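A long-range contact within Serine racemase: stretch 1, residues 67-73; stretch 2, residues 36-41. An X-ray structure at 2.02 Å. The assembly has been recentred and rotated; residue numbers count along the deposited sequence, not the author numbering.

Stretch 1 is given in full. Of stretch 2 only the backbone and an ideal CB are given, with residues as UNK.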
# COMPACT_ATOMS: atom_id res chain seq x y z
N ASP A 67 6.81 -10.59 13.56
CA ASP A 67 6.40 -9.26 14.04
C ASP A 67 4.87 -9.11 14.07
O ASP A 67 4.32 -8.45 14.95
CB ASP A 67 7.07 -8.17 13.22
CG ASP A 67 8.58 -8.26 13.28
OD1 ASP A 67 9.16 -7.76 14.26
OD2 ASP A 67 9.16 -8.88 12.36
N GLU A 68 4.20 -9.71 13.10
CA GLU A 68 2.75 -9.81 13.17
C GLU A 68 2.31 -10.63 14.37
O GLU A 68 1.41 -10.24 15.10
CB GLU A 68 2.19 -10.41 11.88
CG GLU A 68 2.27 -9.43 10.73
CD GLU A 68 1.80 -10.05 9.44
OE1 GLU A 68 1.74 -11.29 9.38
OE2 GLU A 68 1.49 -9.30 8.49
N GLY A 69 2.97 -11.77 14.59
CA GLY A 69 2.66 -12.63 15.73
C GLY A 69 2.84 -11.95 17.08
O GLY A 69 2.00 -12.06 17.97
N ILE A 70 3.96 -11.24 17.24
CA ILE A 70 4.23 -10.50 18.46
C ILE A 70 3.16 -9.40 18.67
O ILE A 70 2.68 -9.20 19.80
CB ILE A 70 5.65 -9.90 18.42
CG1 ILE A 70 6.69 -11.00 18.51
CG2 ILE A 70 5.87 -8.92 19.55
CD1 ILE A 70 8.12 -10.47 18.48
N ARG A 71 2.78 -8.71 17.60
CA ARG A 71 1.71 -7.71 17.68
C ARG A 71 0.40 -8.30 18.21
O ARG A 71 -0.26 -7.70 19.05
CB ARG A 71 1.49 -7.02 16.34
CG ARG A 71 2.47 -5.89 16.08
CD ARG A 71 2.42 -5.43 14.64
NE ARG A 71 1.13 -4.88 14.29
CZ ARG A 71 0.59 -4.97 13.08
NH1 ARG A 71 1.23 -5.60 12.10
NH2 ARG A 71 -0.61 -4.43 12.85
N LEU A 72 0.05 -9.50 17.73
CA LEU A 72 -1.16 -10.17 18.19
C LEU A 72 -1.11 -10.40 19.69
O LEU A 72 -2.09 -10.14 20.39
CB LEU A 72 -1.36 -11.50 17.47
CG LEU A 72 -1.64 -11.36 15.98
CD1 LEU A 72 -2.09 -12.71 15.43
CD2 LEU A 72 -2.73 -10.32 15.79
N ARG A 73 0.03 -10.87 20.17
CA ARG A 73 0.23 -11.09 21.60
C ARG A 73 0.05 -9.79 22.38
O ARG A 73 -0.50 -9.79 23.49
CB ARG A 73 1.63 -11.67 21.87
CG ARG A 73 1.82 -13.12 21.41
CD ARG A 73 0.80 -14.05 22.06
NE ARG A 73 1.06 -15.46 21.78
CZ ARG A 73 0.12 -16.39 21.63
NH1 ARG A 73 -1.16 -16.06 21.72
NH2 ARG A 73 0.46 -17.65 21.38
N UNK A 36 -6.57 -16.71 8.91
CA UNK A 36 -5.37 -16.12 8.36
C UNK A 36 -5.47 -14.59 8.46
O UNK A 36 -6.27 -13.97 7.75
CB UNK A 36 -5.16 -16.57 6.91
N UNK A 37 -4.69 -13.99 9.36
CA UNK A 37 -4.84 -12.55 9.64
C UNK A 37 -3.60 -11.73 9.26
O UNK A 37 -3.40 -10.62 9.75
CB UNK A 37 -5.14 -12.34 11.13
N UNK A 38 -2.77 -12.29 8.38
CA UNK A 38 -1.57 -11.61 7.90
C UNK A 38 -1.93 -10.37 7.07
O UNK A 38 -3.07 -10.24 6.61
CB UNK A 38 -0.72 -12.57 7.07
N UNK A 39 -0.96 -9.48 6.88
CA UNK A 39 -1.14 -8.20 6.18
C UNK A 39 -2.31 -7.39 6.69
O UNK A 39 -3.22 -7.07 5.92
CB UNK A 39 -1.33 -8.45 4.68
N UNK A 40 -2.29 -7.05 7.97
CA UNK A 40 -3.37 -6.31 8.60
C UNK A 40 -4.72 -6.97 8.36
O UNK A 40 -5.70 -6.29 8.06
CB UNK A 40 -3.39 -4.87 8.08
N UNK A 41 -4.74 -8.30 8.50
CA UNK A 41 -5.93 -9.11 8.24
C UNK A 41 -6.50 -8.78 6.87
O UNK A 41 -7.65 -8.35 6.75
CB UNK A 41 -6.99 -8.89 9.32

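Stretch 1 is one helical segment, held by i to i+4 bonds such as Leu72 N to Glu68 O (3.1 Å). Glu68, Arg71 and Leu72 point their CA-to-CB bonds toward stretch 2, offering respectively a carboxylate, a guanidinium and an apolar branch. Asp67, Gly69, Ile70 and Arg73 make no contact.

Position 36 has extended backbone angles (phi/psi -86/109), and no atom of stretch 1 lies within 5.5 Å of its ideal CB. The contact therefore sets no preference. The residue is Val36, with chi1 t, and it does not touch the helix.

At position 37 the CA-to-CB bond runs sideways to the helix, and the ideal CB is 5.3 Å from Leu72 CD1. That gap leaves room for a further carbon, and the neighbour is apolar, so valine, isoleucine, leucine or methionine would all be reasonable. The deposited residue is Val37; with chi1 at -68° (m), its CG2 comes 4.0 Å from Leu72 CD1, a van der Waals contact.

Position 38 is the point of closest backbone approach, 7.0 Å from its CA to Glu68 CA. Its ideal CB, directed sideways, already sits 3.6 Å from Glu68 OE1. A small residue would fit, as would a long one that leads off; a basic end might be expected to seek the carboxylate. Lys38 is found, but its chain, chi1 p and then t throughout, carries its end away from stretch 1. Lys38 CB and CA each lie 3.6 Å from Glu68 OE1, so the contact is made at the base of the residue, and no salt bridge forms between them.

Position 39 contributes mainly through its backbone. Its amide N lies 2.9 Å from Glu68 OE2 and donates a hydrogen bond to it, with an N-H...acceptor angle of 150°. The CA-to-CB bond points away, so many side chains could preserve this bond; phi/psi of 50/59, in the left-handed region, would make glycine or asparagine easy choices. The residue is Ala39, whose CB stays 4.8 Å from Glu68 OE2.

Position 40 also has positive phi (53/43), and its CA-to-CB bond points away. Still, Arg71 extends a guanidinium nearby, so an acidic chain long enough to turn back would suit, while asparagine or glycine would suit the backbone. Glu40, with chi1 and chi2 both m, brings its end nearer and forms a salt bridge at the guanidinium edge. The modelled 2.3 Å between Glu40 OE2 and Arg71 NH2 is too short, so the pairing is more secure than its exact length.

Position 41 directs CB sideways, with nothing of stretch 1 within 5.5 Å. Stretch 1 sets no preference, but the left-handed backbone (52/58) would suit glycine or asparagine and disfavour beta-branched residues. It is Ala41, whose N hydrogen-bonds to Val37 O (3.0 Å).

Stretch 2, residues 36-41: VVKAEA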
# COMPACT_ATOMS: atom_id res chain seq x y z
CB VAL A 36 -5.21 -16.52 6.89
CG1 VAL A 36 -3.97 -15.88 6.29
CG2 VAL A 36 -5.15 -18.05 6.79
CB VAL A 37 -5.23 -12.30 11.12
CG1 VAL A 37 -6.65 -12.82 11.38
CG2 VAL A 37 -4.24 -12.96 12.08
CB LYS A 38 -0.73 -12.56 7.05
CG LYS A 38 -1.49 -13.17 5.91
CD LYS A 38 -0.66 -14.18 5.14
CE LYS A 38 -1.39 -14.59 3.87
NZ LYS A 38 -0.57 -15.48 3.00
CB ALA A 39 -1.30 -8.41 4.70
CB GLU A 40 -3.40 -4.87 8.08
CG GLU A 40 -2.29 -4.02 8.66
CD GLU A 40 -2.44 -3.86 10.16
OE1 GLU A 40 -3.60 -3.87 10.65
OE2 GLU A 40 -1.41 -3.72 10.84
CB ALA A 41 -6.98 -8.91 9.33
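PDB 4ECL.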